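Local structure of D-aminoacyl-tRNA deacylase (Archaeoglobus fulgidus, 1YQE) at residues K87-T99 and S108-V121. The protein probably hydrolyses D-aminoacyl-tRNAs to free tRNA and D-amino acids, a zinc-dependent recycling step that limits their toxicity. Sequence-based numbering, arbitrary orientation.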
loop_
_atom_site.group_PDB
_atom_site.type_symbol
_atom_site.label_atom_id
_atom_site.label_comp_id
_atom_site.label_asym_id
_atom_site.label_seq_id
_atom_site.Cartn_x
_atom_site.Cartn_y
_atom_site.Cartn_z
ATOM N N LYS A 87 2.907 18.160 1.476
ATOM C CA LYS A 87 2.751 17.455 2.745
ATOM C C LYS A 87 1.640 16.436 2.523
ATOM O O LYS A 87 0.471 16.798 2.373
ATOM C CB LYS A 87 2.363 18.432 3.861
ATOM C CG LYS A 87 3.441 19.456 4.200
ATOM C CD LYS A 87 2.992 20.360 5.341
ATOM C CE LYS A 87 4.074 21.356 5.728
ATOM N NZ LYS A 87 5.273 20.679 6.302
ATOM N N ILE A 88 2.001 15.157 2.490
ATOM C CA ILE A 88 1.012 14.125 2.238
ATOM C C ILE A 88 1.200 12.822 2.997
ATOM O O ILE A 88 2.289 12.505 3.470
ATOM C CB ILE A 88 0.963 13.762 0.729
ATOM C CG1 ILE A 88 2.376 13.463 0.229
ATOM C CG2 ILE A 88 0.339 14.901 -0.079
ATOM C CD1 ILE A 88 2.444 13.083 -1.244
ATOM N N PHE A 89 0.099 12.090 3.113
ATOM C CA PHE A 89 0.076 10.769 3.727
ATOM C C PHE A 89 -0.214 9.903 2.502
ATOM O O PHE A 89 -1.150 10.195 1.765
ATOM C CB PHE A 89 -1.093 10.634 4.708
ATOM C CG PHE A 89 -0.939 11.438 5.964
ATOM C CD1 PHE A 89 0.072 11.146 6.872
ATOM C CD2 PHE A 89 -1.828 12.468 6.256
ATOM C CE1 PHE A 89 0.200 11.866 8.061
ATOM C CE2 PHE A 89 -1.711 13.194 7.444
ATOM C CZ PHE A 89 -0.695 12.891 8.346
ATOM N N THR A 90 0.571 8.862 2.256
ATOM C CA THR A 90 0.291 8.039 1.088
ATOM C C THR A 90 0.210 6.551 1.383
ATOM O O THR A 90 0.652 6.075 2.431
ATOM C CB THR A 90 1.344 8.234 -0.030
ATOM O OG1 THR A 90 2.577 7.617 0.360
ATOM C CG2 THR A 90 1.583 9.719 -0.292
ATOM N N VAL A 91 -0.391 5.837 0.441
ATOM C CA VAL A 91 -0.533 4.394 0.505
ATOM C C VAL A 91 -0.300 3.853 -0.899
ATOM O O VAL A 91 -0.758 4.438 -1.888
ATOM C CB VAL A 91 -1.947 3.967 0.966
ATOM C CG1 VAL A 91 -2.099 2.454 0.856
ATOM C CG2 VAL A 91 -2.176 4.403 2.406
ATOM N N HIS A 92 0.439 2.752 -0.984
ATOM C CA HIS A 92 0.700 2.109 -2.263
ATOM C C HIS A 92 1.306 0.740 -2.018
ATOM O O HIS A 92 1.796 0.449 -0.923
ATOM C CB HIS A 92 1.666 2.932 -3.125
ATOM C CG HIS A 92 3.115 2.732 -2.785
ATOM N ND1 HIS A 92 3.754 3.438 -1.788
ATOM C CD2 HIS A 92 4.053 1.915 -3.326
ATOM C CE1 HIS A 92 5.022 3.069 -1.732
ATOM N NE2 HIS A 92 5.229 2.145 -2.654
ATOM N N VAL A 93 1.253 -0.106 -3.038
ATOM C CA VAL A 93 1.833 -1.435 -2.955
ATOM C C VAL A 93 3.015 -1.415 -3.917
ATOM O O VAL A 93 2.931 -0.838 -4.998
ATOM C CB VAL A 93 0.818 -2.515 -3.375
ATOM C CG1 VAL A 93 1.480 -3.882 -3.383
ATOM C CG2 VAL A 93 -0.358 -2.519 -2.405
ATOM N N SER A 94 4.122 -2.020 -3.511
ATOM C CA SER A 94 5.318 -2.053 -4.341
ATOM C C SER A 94 5.174 -3.019 -5.517
ATOM O O SER A 94 4.346 -3.939 -5.493
ATOM C CB SER A 94 6.535 -2.414 -3.476
ATOM O OG SER A 94 6.279 -3.544 -2.662
ATOM N N GLY A 95 5.972 -2.785 -6.554
ATOM C CA GLY A 95 5.932 -3.611 -7.747
ATOM C C GLY A 95 6.395 -2.807 -8.948
ATOM O O GLY A 95 6.295 -1.580 -8.948
ATOM N N ASN A 96 6.908 -3.492 -9.966
ATOM C CA ASN A 96 7.403 -2.819 -11.166
ATOM C C ASN A 96 6.741 -3.309 -12.433
ATOM O O ASN A 96 6.348 -4.469 -12.533
ATOM C CB ASN A 96 8.907 -3.052 -11.347
ATOM C CG ASN A 96 9.724 -2.547 -10.194
ATOM O OD1 ASN A 96 9.679 -1.366 -9.864
ATOM N ND2 ASN A 96 10.493 -3.439 -9.573
ATOM N N VAL A 97 6.620 -2.418 -13.408
ATOM C CA VAL A 97 6.087 -2.818 -14.694
ATOM C C VAL A 97 7.322 -2.945 -15.597
ATOM O O VAL A 97 8.125 -3.863 -15.420
ATOM C CB VAL A 97 5.097 -1.790 -15.289
ATOM C CG1 VAL A 97 4.556 -2.308 -16.626
ATOM C CG2 VAL A 97 3.932 -1.562 -14.328
ATOM N N GLY A 98 7.497 -2.005 -16.525
ATOM C CA GLY A 98 8.622 -2.062 -17.445
ATOM C C GLY A 98 10.020 -1.709 -16.959
ATOM O O GLY A 98 11.002 -2.069 -17.615
ATOM N N THR A 99 10.140 -1.006 -15.838
ATOM C CA THR A 99 11.460 -0.638 -15.332
ATOM C C THR A 99 11.580 -0.834 -13.826
ATOM O O THR A 99 10.617 -0.634 -13.089
ATOM C CB THR A 99 11.802 0.847 -15.644
ATOM O OG1 THR A 99 11.015 1.713 -14.814
ATOM C CG2 THR A 99 11.519 1.168 -17.104
ATOM N N SER A 108 7.424 -7.522 -11.961
ATOM C CA SER A 108 7.192 -8.327 -10.768
ATOM C C SER A 108 6.388 -7.468 -9.791
ATOM O O SER A 108 6.680 -6.289 -9.603
ATOM C CB SER A 108 8.524 -8.744 -10.146
ATOM O OG SER A 108 8.326 -9.680 -9.102
ATOM N N LEU A 109 5.376 -8.066 -9.175
ATOM C CA LEU A 109 4.509 -7.346 -8.252
ATOM C C LEU A 109 4.475 -7.968 -6.862
ATOM O O LEU A 109 4.514 -9.186 -6.721
ATOM C CB LEU A 109 3.084 -7.317 -8.813
ATOM C CG LEU A 109 2.847 -6.694 -10.194
ATOM C CD1 LEU A 109 1.429 -7.006 -10.669
ATOM C CD2 LEU A 109 3.078 -5.189 -10.113
ATOM N N ALA A 110 4.397 -7.126 -5.837
ATOM C CA ALA A 110 4.313 -7.621 -4.470
ATOM C C ALA A 110 2.849 -7.935 -4.185
ATOM O O ALA A 110 1.948 -7.357 -4.794
ATOM C CB ALA A 110 4.828 -6.568 -3.493
ATOM N N LYS A 111 2.609 -8.868 -3.274
ATOM C CA LYS A 111 1.251 -9.237 -2.904
ATOM C C LYS A 111 0.617 -8.072 -2.132
ATOM O O LYS A 111 1.134 -7.656 -1.104
ATOM C CB LYS A 111 1.286 -10.494 -2.023
ATOM C CG LYS A 111 -0.058 -10.961 -1.462
ATOM C CD LYS A 111 -0.935 -11.599 -2.516
ATOM C CE LYS A 111 -2.096 -12.353 -1.871
ATOM N NZ LYS A 111 -2.977 -13.004 -2.874
ATOM N N PRO A 112 -0.502 -7.522 -2.630
ATOM C CA PRO A 112 -1.142 -6.406 -1.917
ATOM C C PRO A 112 -1.973 -6.860 -0.718
ATOM O O PRO A 112 -2.177 -8.054 -0.510
ATOM C CB PRO A 112 -2.007 -5.757 -2.997
ATOM C CG PRO A 112 -2.403 -6.922 -3.846
ATOM C CD PRO A 112 -1.120 -7.731 -3.951
ATOM N N SER A 113 -2.438 -5.896 0.073
ATOM C CA SER A 113 -3.277 -6.180 1.238
ATOM C C SER A 113 -4.408 -5.153 1.155
ATOM O O SER A 113 -4.488 -4.226 1.964
ATOM C CB SER A 113 -2.476 -5.995 2.531
ATOM O OG SER A 113 -3.178 -6.517 3.647
ATOM N N PRO A 114 -5.296 -5.314 0.161
ATOM C CA PRO A 114 -6.447 -4.446 -0.126
ATOM C C PRO A 114 -7.371 -4.088 1.029
ATOM O O PRO A 114 -7.781 -2.934 1.160
ATOM C CB PRO A 114 -7.182 -5.198 -1.236
ATOM C CG PRO A 114 -6.085 -5.951 -1.916
ATOM C CD PRO A 114 -5.292 -6.469 -0.752
ATOM N N GLN A 115 -7.707 -5.069 1.859
ATOM C CA GLN A 115 -8.605 -4.811 2.980
ATOM C C GLN A 115 -7.989 -3.882 4.017
ATOM O O GLN A 115 -8.602 -2.880 4.409
ATOM C CB GLN A 115 -9.021 -6.129 3.643
ATOM C CG GLN A 115 -9.691 -7.120 2.693
ATOM C CD GLN A 115 -10.905 -6.542 1.976
ATOM O OE1 GLN A 115 -11.718 -5.830 2.572
ATOM N NE2 GLN A 115 -11.044 -6.865 0.691
ATOM N N THR A 116 -6.776 -4.203 4.455
ATOM C CA THR A 116 -6.092 -3.398 5.454
ATOM C C THR A 116 -5.783 -2.004 4.922
ATOM O O THR A 116 -5.911 -1.015 5.644
ATOM C CB THR A 116 -4.798 -4.077 5.922
ATOM O OG1 THR A 116 -5.128 -5.338 6.519
ATOM C CG2 THR A 116 -4.080 -3.215 6.949
ATOM N N MET A 117 -5.377 -1.923 3.661
ATOM C CA MET A 117 -5.105 -0.625 3.066
ATOM C C MET A 117 -6.369 0.232 3.189
ATOM O O MET A 117 -6.298 1.407 3.548
ATOM C CB MET A 117 -4.741 -0.782 1.597
ATOM C CG MET A 117 -3.433 -1.503 1.363
ATOM S SD MET A 117 -3.317 -2.042 -0.347
ATOM C CE MET A 117 -3.117 -0.448 -1.187
ATOM N N LYS A 118 -7.521 -0.368 2.894
ATOM C CA LYS A 118 -8.800 0.339 2.960
ATOM C C LYS A 118 -9.137 0.787 4.377
ATOM O O LYS A 118 -9.503 1.936 4.602
ATOM C CB LYS A 118 -9.934 -0.550 2.432
ATOM C CG LYS A 118 -11.326 0.101 2.451
ATOM C CD LYS A 118 -11.440 1.271 1.456
ATOM C CE LYS A 118 -12.887 1.756 1.322
ATOM N NZ LYS A 118 -13.046 2.799 0.258
ATOM N N ASN A 119 -9.032 -0.130 5.332
ATOM C CA ASN A 119 -9.341 0.198 6.717
ATOM C C ASN A 119 -8.405 1.277 7.244
ATOM O O ASN A 119 -8.801 2.125 8.047
ATOM C CB ASN A 119 -9.288 -1.075 7.571
ATOM C CG ASN A 119 -10.421 -2.026 7.235
ATOM O OD1 ASN A 119 -11.544 -1.591 7.000
ATOM N ND2 ASN A 119 -10.137 -3.323 7.209
ATOM N N TYR A 120 -7.162 1.252 6.775
ATOM C CA TYR A 120 -6.193 2.256 7.172
ATOM C C TYR A 120 -6.630 3.626 6.648
ATOM O O TYR A 120 -6.651 4.607 7.386
ATOM C CB TYR A 120 -4.813 1.933 6.601
ATOM C CG TYR A 120 -3.831 3.078 6.746
ATOM C CD1 TYR A 120 -3.153 3.294 7.941
ATOM C CD2 TYR A 120 -3.596 3.961 5.685
ATOM C CE1 TYR A 120 -2.258 4.355 8.085
ATOM C CE2 TYR A 120 -2.702 5.029 5.820
ATOM C CZ TYR A 120 -2.038 5.217 7.023
ATOM O OH TYR A 120 -1.149 6.259 7.176
ATOM N N VAL A 121 -6.975 3.688 5.369
ATOM C CA VAL A 121 -7.385 4.949 4.767
ATOM C C VAL A 121 -8.621 5.558 5.426
ATOM O O VAL A 121 -8.676 6.771 5.649
ATOM C CB VAL A 121 -7.625 4.777 3.256
ATOM C CG1 VAL A 121 -8.260 6.038 2.663
ATOM C CG2 VAL A 121 -6.298 4.488 2.571
HETATM O O HOH W 1 0.090 7.131 5.225
#
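Val91, Val93 and Met117 form the apolar centre of this contact. The Met117 chain bends at its last torsion (chi3 70°), which turns the methyl CE back between the two valines. Met117 CE lies 3.7 Å from Val91 CG1 and equally near Val93 CG2. The sulfur also touches Val93: Met117 SD is 3.6 Å from Val93 CG2, and the two side chains cross at about a right angle. Pro112 CB meets the same methyl, 3.7 Å from Val93 CG2. Val93 CG1, anti to the backbone N, lies against Ala110 O and Pro112 CA instead. An alanine in place of Val93 would probably leave Met117 SD and Pro112 CB without their methyl partner and let the thioether turn more freely. On the other side of Val91, Val91 CG2 packs obliquely on the Tyr120 ring, 3.5 Å from Tyr120 CE2, with Val121 CG2 nearby. The Tyr120 hydroxyl is joined to the strand through a water: Tyr120 OH lies 2.5 Å from a water that donates to Thr90 O.

Beyond the valines the contact becomes polar. Ala110 N donates to Ser94 O from a position 35° out of the plane of that carbonyl. Asn96 N gives a straighter bond to Ser108 O, at 2.8 Å. These two bonds flank Gly95, whose CA packs against Leu109 CD2, 4.0 Å away. Ser94 OG bonds to Pro145 O, and Ser108 OG to Glu147.

The helix runs nearly antiparallel to strand 88-92, at 167°. The whole is a strand-loop-helix connection: helix 114-125 packs on one face of the mixed sheet, and its lead-in pairs back on the strand's extension through a single antiparallel beta bridge, with the side chain of Ser94 about 8 Å from the bound pyrophosphate.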